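Side-chain contacts in probable 2-oxoacid ferredoxin oxidoreductase, alpha chain (Thermoplasma acidophilum, PDB 3JU3), which forms one domain of an oxidoreductase alpha chain that probably takes part in CoA-dependent oxidative decarboxylation of 2-oxoacids, with ferredoxin as electron acceptor: residues A[16-21]-A[110-115]; A[29-34]-A[106-111]; A[45-50]-A[77-82]. All blocks are in the same frame, centred on the assembly; numbering follows the deposited sequence.

How the interactions relate
All three contacts are held by apolar side chains, without a hydrogen bond across any of them. Interactions 1 and 2 share helix 105-117 and meet where the Phe18 ring touches Val31: the helix packs on strand 16-21 in interaction 1 and on helix 25-37 in interaction 2. Interaction 3 joins strand 42-47, the sheet neighbour of 16-21, to helix 79-87, and lies nearest the centre of the chain. Interactions 1 and 3 are buried and touch the second subunit. Interaction 2 is only partly buried and meets no other chain; there the hydrocarbon contact runs out into aspartates, whereas the other two are made by aliphatic, aromatic or methionine groups.

Interaction 1: A[16-21]-A[110-115]; sequences ITFVTW and KSAKEI
Phe18 meets Ala112 end-on: CZ of the ring lies 3.9 Å from CB of Ala112, and the methyl sits at the ring edge, close to its plane. The ring is set there by a first torsion of -70°, which places CG beside the backbone N and lets the far end of the ring reach the helix. Packing is densest around this ring. Ile16, two residues earlier on the same strand, lays CG2 over the ring centre, 3.7 Å above the plane, while its other branch extends to the helix, CD1 standing 4.1 Å from O of Ala112. Leu35 and Ile28 of helix 25-37 also pack on Phe18, so the ring is wedged between two helices and its own strand. One turn on from Ala112, the fit slackens: the side chain of Ile115 stays 6.4 Å from strand 16-21 and packs instead on Leu67 of the second subunit. Lys113 turns its CB away and forms a salt bridge with Glu38, and Lys110 and Glu114 lie on the exposed flank of the helix. With no polar bond across it, the attachment of helix 105-117 to this strand rests on shape and burial, and the small Ala112 permits the close approach.

Interaction 2: A[29-34]-A[106-111]; sequences LDVIED and DEILKS
Glu107 O is gripped twice from one residue a turn later: Ser111 OG donates to it over 2.9 Å and Ser111 N over 3.0 Å, the two donors arriving from opposite faces of the carbonyl plane. The serine's first torsion, -49°, folds OG back along its own helix, and the hydroxyl reaches the oxygen from 30° out of the carbonyl plane. On the side of the helix turned to residues 29-34 the contact is apolar. Val31 carries most of it and uses both methyls: CG2 lies 3.7 Å from CG2 of Ile108, and CG1, held anti to the backbone N, is 4.0 Å from CD1 of Leu109 and equally near its CA. The valine thus straddles two successive residues, crossing each side chain at a slant. This is a helix-helix pair within one layer of the alpha/beta domain: the segment axes come within 9.7 Å at a crossing angle of -61°, and both helices rest on the same face of strand 16-21, where Phe18 touches Val31 and Ile32. With Val31 cut back to an alanine, a gap would probably open beside the Ile108 and Leu109 side chains, and the Phe18 ring is likely to be less firmly backed. Towards the surface, Leu109 sends its second methyl, CD2, to within 3.9 Å of CB of Asp34, so the aspartate, itself partly exposed, contributes its aliphatic carbon to the contact. Asp34 OD2 and Asp106 OD1 are 5.4 Å apart, a like-charged pair that may slightly disfavour full ionisation of both.

Interaction 3: A[45-50]-A[77-82]; sequences LYLKMF and AQAAQM
Leu47 reaches helix 79-87 with a single methyl, CD1, which is 3.8 Å from CB of Ala79 and 4.2 Å from CE of Met82. Its conformation decides which branch does the touching. The first torsion, -52°, sets CG beside the backbone N and anti to the carbonyl carbon; the second, 177°, then runs CD1 straight on from CA, so that this methyl becomes the leading tip. The other methyl, CD2, branches back from the helix and remains more than 5 Å from both partners. Ala79 offers only its CB, which points toward the strand and needs no particular rotation to meet the leucine. Met82, present as selenomethionine, comes from the next turn and behaves differently: its chain is extended at the middle torsion but bends at the last, 115°, and this bend turns CE inward to meet Leu47 tip to tip. The same bend leaves CE 3.9 Å from CB of Ala79, so the two helix residues and CD1 of the leucine form a small three-cornered cluster of methyl groups. Ala79 also packs against Trp21 of the neighbouring strand, whose NE1 is hydrogen-bonded to Ala77 O. Beyond Met82 lies Phe50 of the second subunit, which extends the apolar cluster over the interface. Leu47 stands near the end of strand 42-47, the central one of its chain's three-stranded sheet, and Val19 on the adjoining strand packs on Ile83 of the same helix. Helix 79-87 therefore covers the sheet face opposite the one that Phe18 turns to helices 25-37 and 105-117, a layered alpha/beta arrangement consistent with core domain II of pyruvate:ferredoxin oxidoreductases and the related transketolase C-terminal domains.

Interaction 1: A[16-21]-A[110-115]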
# COMPACT_ATOMS: atom_id res chain seq x y z
N ILE A 16 23.80 0.21 16.08
CA ILE A 16 22.40 0.46 15.70
C ILE A 16 21.65 -0.88 15.67
O ILE A 16 22.14 -1.86 15.08
CB ILE A 16 22.28 1.09 14.28
CG1 ILE A 16 22.89 2.51 14.25
CG2 ILE A 16 20.77 1.11 13.82
CD1 ILE A 16 23.25 3.03 12.84
N THR A 17 20.46 -0.92 16.28
CA THR A 17 19.57 -2.06 16.13
C THR A 17 18.32 -1.62 15.37
O THR A 17 17.46 -0.90 15.91
CB THR A 17 19.19 -2.60 17.54
OG1 THR A 17 20.37 -3.16 18.13
CG2 THR A 17 18.07 -3.70 17.49
N PHE A 18 18.24 -2.02 14.12
CA PHE A 18 17.05 -1.78 13.31
C PHE A 18 15.96 -2.77 13.75
O PHE A 18 16.27 -3.87 14.19
CB PHE A 18 17.34 -2.00 11.83
CG PHE A 18 18.24 -0.94 11.21
CD1 PHE A 18 17.74 0.33 10.97
CD2 PHE A 18 19.57 -1.23 10.87
CE1 PHE A 18 18.55 1.32 10.37
CE2 PHE A 18 20.40 -0.22 10.29
CZ PHE A 18 19.89 1.01 10.04
N VAL A 19 14.69 -2.35 13.67
CA VAL A 19 13.55 -3.25 13.89
C VAL A 19 12.64 -3.08 12.69
O VAL A 19 12.32 -1.93 12.32
CB VAL A 19 12.76 -2.89 15.14
CG1 VAL A 19 11.63 -3.95 15.40
CG2 VAL A 19 13.66 -2.80 16.33
N THR A 20 12.23 -4.19 12.07
CA THR A 20 11.23 -4.12 11.06
C THR A 20 10.51 -5.47 10.91
O THR A 20 10.79 -6.43 11.67
CB THR A 20 11.80 -3.60 9.69
OG1 THR A 20 10.73 -2.97 8.93
CG2 THR A 20 12.42 -4.74 8.87
N TRP A 21 9.59 -5.53 9.97
CA TRP A 21 8.80 -6.70 9.67
C TRP A 21 8.48 -6.53 8.19
O TRP A 21 8.64 -5.45 7.62
CB TRP A 21 7.51 -6.72 10.52
CG TRP A 21 6.60 -5.54 10.22
CD1 TRP A 21 6.74 -4.24 10.65
CD2 TRP A 21 5.48 -5.54 9.33
NE1 TRP A 21 5.75 -3.46 10.12
CE2 TRP A 21 4.96 -4.24 9.31
CE3 TRP A 21 4.85 -6.54 8.57
CZ2 TRP A 21 3.84 -3.89 8.57
CZ3 TRP A 21 3.73 -6.19 7.84
CH2 TRP A 21 3.25 -4.87 7.82
N LYS A 110 21.38 7.54 5.30
CA LYS A 110 21.47 8.92 5.73
C LYS A 110 20.79 9.14 7.07
O LYS A 110 21.43 9.68 7.99
CB LYS A 110 20.88 9.88 4.68
CG LYS A 110 21.38 11.32 4.82
CD LYS A 110 20.95 12.17 3.66
CE LYS A 110 21.17 13.63 3.98
NZ LYS A 110 20.16 14.09 4.98
N SER A 111 19.51 8.74 7.18
CA SER A 111 18.73 8.95 8.41
C SER A 111 19.32 8.23 9.58
O SER A 111 19.30 8.73 10.71
CB SER A 111 17.30 8.43 8.27
OG SER A 111 16.70 8.88 7.09
N ALA A 112 19.77 7.01 9.30
CA ALA A 112 20.39 6.13 10.28
C ALA A 112 21.63 6.77 10.95
O ALA A 112 21.79 6.76 12.18
CB ALA A 112 20.75 4.77 9.64
N LYS A 113 22.49 7.35 10.12
CA LYS A 113 23.68 8.06 10.61
C LYS A 113 23.30 9.32 11.40
O LYS A 113 23.85 9.56 12.48
CB LYS A 113 24.66 8.34 9.47
CG LYS A 113 25.31 7.06 9.00
CD LYS A 113 26.48 7.32 8.07
CE LYS A 113 26.00 7.48 6.65
NZ LYS A 113 27.10 7.79 5.68
N GLU A 114 22.36 10.09 10.86
CA GLU A 114 21.80 11.23 11.58
C GLU A 114 21.34 10.84 12.98
O GLU A 114 21.59 11.56 13.94
CB GLU A 114 20.63 11.86 10.81
CG GLU A 114 20.13 13.17 11.41
CD GLU A 114 18.91 13.73 10.69
OE1 GLU A 114 17.97 12.95 10.43
OE2 GLU A 114 18.90 14.95 10.40
N ILE A 115 20.68 9.68 13.09
CA ILE A 115 20.10 9.25 14.35
C ILE A 115 21.23 8.83 15.31
O ILE A 115 21.21 9.13 16.51
CB ILE A 115 19.07 8.06 14.13
CG1 ILE A 115 17.73 8.61 13.58
CG2 ILE A 115 18.85 7.28 15.41
CD1 ILE A 115 16.77 7.56 12.97

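Interaction 2: A[29-34]-A[106-111]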
# COMPACT_ATOMS: atom_id res chain seq x y z
N LEU A 29 18.86 -4.87 5.39
CA LEU A 29 20.00 -5.76 5.36
C LEU A 29 21.14 -5.22 4.49
O LEU A 29 22.33 -5.36 4.86
CB LEU A 29 19.59 -7.18 4.98
CG LEU A 29 18.84 -8.02 6.02
CD1 LEU A 29 18.45 -9.36 5.40
CD2 LEU A 29 19.68 -8.28 7.31
N ASP A 30 20.79 -4.60 3.37
CA ASP A 30 21.77 -3.85 2.58
C ASP A 30 22.35 -2.62 3.29
O ASP A 30 23.52 -2.31 3.10
CB ASP A 30 21.16 -3.39 1.25
CG ASP A 30 20.78 -4.54 0.35
OD1 ASP A 30 21.26 -5.69 0.54
OD2 ASP A 30 19.97 -4.28 -0.56
N VAL A 31 21.53 -1.89 4.06
CA VAL A 31 22.03 -0.72 4.78
C VAL A 31 23.04 -1.16 5.83
O VAL A 31 24.06 -0.46 6.08
CB VAL A 31 20.90 0.11 5.44
CG1 VAL A 31 21.49 1.27 6.28
CG2 VAL A 31 20.01 0.67 4.38
N ILE A 32 22.76 -2.31 6.45
CA ILE A 32 23.72 -2.99 7.34
C ILE A 32 25.08 -3.20 6.66
O ILE A 32 26.14 -2.90 7.27
CB ILE A 32 23.11 -4.27 7.96
CG1 ILE A 32 22.04 -3.84 8.98
CG2 ILE A 32 24.20 -5.18 8.62
CD1 ILE A 32 21.19 -4.91 9.49
N GLU A 33 25.08 -3.69 5.42
CA GLU A 33 26.35 -3.96 4.73
C GLU A 33 27.09 -2.68 4.39
O GLU A 33 28.30 -2.60 4.59
CB GLU A 33 26.17 -4.85 3.49
CG GLU A 33 25.71 -6.28 3.78
CD GLU A 33 26.51 -6.99 4.88
OE1 GLU A 33 27.59 -7.56 4.59
OE2 GLU A 33 26.05 -6.99 6.05
N ASP A 34 26.36 -1.67 3.91
CA ASP A 34 26.93 -0.33 3.66
C ASP A 34 27.55 0.31 4.93
O ASP A 34 28.61 0.93 4.87
CB ASP A 34 25.85 0.59 3.08
CG ASP A 34 25.28 0.06 1.80
OD1 ASP A 34 26.02 -0.52 0.98
OD2 ASP A 34 24.07 0.24 1.58
N ASP A 106 20.14 4.67 0.30
CA ASP A 106 20.94 5.85 0.57
C ASP A 106 20.23 6.80 1.54
O ASP A 106 20.88 7.39 2.41
CB ASP A 106 21.31 6.58 -0.73
CG ASP A 106 22.09 5.69 -1.70
OD1 ASP A 106 22.57 4.61 -1.29
OD2 ASP A 106 22.23 6.09 -2.88
N GLU A 107 18.91 6.94 1.40
CA GLU A 107 18.13 7.78 2.31
C GLU A 107 18.04 7.16 3.69
O GLU A 107 18.10 7.87 4.70
CB GLU A 107 16.74 8.06 1.76
CG GLU A 107 16.71 9.15 0.70
CD GLU A 107 15.36 9.27 0.02
OE1 GLU A 107 14.45 8.48 0.34
OE2 GLU A 107 15.21 10.16 -0.85
N ILE A 108 17.89 5.84 3.73
CA ILE A 108 17.81 5.12 4.98
C ILE A 108 19.17 5.25 5.69
O ILE A 108 19.24 5.55 6.89
CB ILE A 108 17.44 3.61 4.79
CG1 ILE A 108 16.02 3.46 4.23
CG2 ILE A 108 17.57 2.83 6.13
CD1 ILE A 108 15.65 2.02 3.92
N LEU A 109 20.24 5.00 4.93
CA LEU A 109 21.62 5.13 5.44
C LEU A 109 21.80 6.53 6.06
O LEU A 109 22.25 6.66 7.22
CB LEU A 109 22.61 4.88 4.30
CG LEU A 109 24.12 4.81 4.53
CD1 LEU A 109 24.41 3.87 5.66
CD2 LEU A 109 24.81 4.30 3.27
N LYS A 110 21.38 7.54 5.30
CA LYS A 110 21.47 8.92 5.73
C LYS A 110 20.79 9.14 7.07
O LYS A 110 21.43 9.68 7.99
CB LYS A 110 20.88 9.88 4.68
CG LYS A 110 21.38 11.32 4.82
CD LYS A 110 20.95 12.17 3.66
CE LYS A 110 21.17 13.63 3.98
NZ LYS A 110 20.16 14.09 4.98
N SER A 111 19.51 8.74 7.18
CA SER A 111 18.73 8.95 8.41
C SER A 111 19.32 8.23 9.58
O SER A 111 19.30 8.73 10.71
CB SER A 111 17.30 8.43 8.27
OG SER A 111 16.70 8.88 7.09

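Interaction 3: A[45-50]-A[77-82]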
# COMPACT_ATOMS: atom_id res chain seq x y z
N LEU A 45 16.44 -6.66 14.31
CA LEU A 45 15.44 -7.49 14.99
C LEU A 45 14.29 -7.55 14.00
O LEU A 45 13.68 -6.55 13.71
CB LEU A 45 15.02 -6.88 16.32
CG LEU A 45 13.77 -7.43 17.02
CD1 LEU A 45 14.07 -8.83 17.41
CD2 LEU A 45 13.46 -6.60 18.30
N TYR A 46 14.03 -8.74 13.49
CA TYR A 46 13.03 -8.94 12.45
C TYR A 46 11.86 -9.69 13.07
O TYR A 46 12.02 -10.80 13.57
CB TYR A 46 13.65 -9.76 11.33
CG TYR A 46 12.72 -10.06 10.20
CD1 TYR A 46 12.18 -9.06 9.41
CD2 TYR A 46 12.39 -11.37 9.92
CE1 TYR A 46 11.33 -9.38 8.39
CE2 TYR A 46 11.55 -11.68 8.95
CZ TYR A 46 11.03 -10.70 8.17
OH TYR A 46 10.21 -11.10 7.16
N LEU A 47 10.68 -9.07 13.03
CA LEU A 47 9.47 -9.70 13.53
C LEU A 47 8.80 -10.45 12.39
O LEU A 47 8.51 -9.88 11.33
CB LEU A 47 8.53 -8.66 14.13
CG LEU A 47 9.24 -7.77 15.17
CD1 LEU A 47 8.34 -6.65 15.74
CD2 LEU A 47 9.91 -8.59 16.32
N LYS A 48 8.59 -11.74 12.60
CA LYS A 48 7.98 -12.59 11.60
C LYS A 48 6.44 -12.52 11.71
O LYS A 48 5.87 -12.57 12.81
CB LYS A 48 8.44 -14.03 11.82
CG LYS A 48 9.92 -14.17 11.68
CD LYS A 48 10.27 -15.63 11.75
CE LYS A 48 11.72 -15.84 11.60
NZ LYS A 48 11.92 -17.28 11.87
N MSE A 49 5.77 -12.45 10.58
CA MSE A 49 4.32 -12.29 10.56
C MSE A 49 3.56 -13.57 10.90
O MSE A 49 2.82 -13.61 11.88
CB MSE A 49 3.87 -11.76 9.21
CG MSE A 49 4.07 -10.26 9.06
SE MSE A 49 3.76 -9.80 7.20
CE MSE A 49 4.70 -11.42 6.52
N PHE A 50 3.70 -14.63 10.13
CA PHE A 50 2.74 -15.74 10.34
C PHE A 50 3.42 -16.99 10.88
O PHE A 50 2.94 -18.09 10.74
CB PHE A 50 2.00 -16.04 9.03
CG PHE A 50 1.25 -14.85 8.49
CD1 PHE A 50 0.04 -14.46 9.08
CD2 PHE A 50 1.76 -14.10 7.44
CE1 PHE A 50 -0.66 -13.35 8.62
CE2 PHE A 50 1.08 -12.98 6.95
CZ PHE A 50 -0.14 -12.61 7.53
N ALA A 77 2.43 -0.58 9.05
CA ALA A 77 2.66 -0.28 10.48
C ALA A 77 4.14 -0.02 10.77
O ALA A 77 5.05 -0.49 10.01
CB ALA A 77 2.17 -1.40 11.37
N GLN A 78 4.32 0.74 11.84
CA GLN A 78 5.54 0.90 12.58
C GLN A 78 5.44 -0.18 13.65
O GLN A 78 4.46 -0.20 14.41
CB GLN A 78 5.53 2.30 13.25
CG GLN A 78 5.54 3.46 12.25
CD GLN A 78 5.20 4.84 12.85
OE1 GLN A 78 5.57 5.17 13.97
NE2 GLN A 78 4.49 5.64 12.07
N ALA A 79 6.40 -1.11 13.70
CA ALA A 79 6.42 -2.10 14.77
C ALA A 79 6.51 -1.49 16.17
O ALA A 79 6.30 -2.22 17.14
CB ALA A 79 7.53 -3.13 14.57
N ALA A 80 6.80 -0.18 16.29
CA ALA A 80 6.98 0.45 17.59
C ALA A 80 5.71 0.39 18.42
O ALA A 80 5.78 0.25 19.65
CB ALA A 80 7.44 1.95 17.46
N GLN A 81 4.56 0.54 17.78
CA GLN A 81 3.32 0.58 18.52
C GLN A 81 3.10 -0.74 19.25
O GLN A 81 2.85 -0.76 20.47
CB GLN A 81 2.13 0.93 17.63
CG GLN A 81 1.65 2.37 17.81
CD GLN A 81 0.61 2.76 16.76
OE1 GLN A 81 0.91 2.81 15.57
NE2 GLN A 81 -0.62 3.03 17.21
N MSE A 82 3.23 -1.84 18.54
CA MSE A 82 2.92 -3.12 19.18
C MSE A 82 4.03 -3.55 20.15
O MSE A 82 3.74 -4.22 21.12
CB MSE A 82 2.57 -4.18 18.13
CG MSE A 82 3.69 -5.07 17.74
SE MSE A 82 3.18 -6.24 16.26
CE MSE A 82 4.41 -5.52 14.95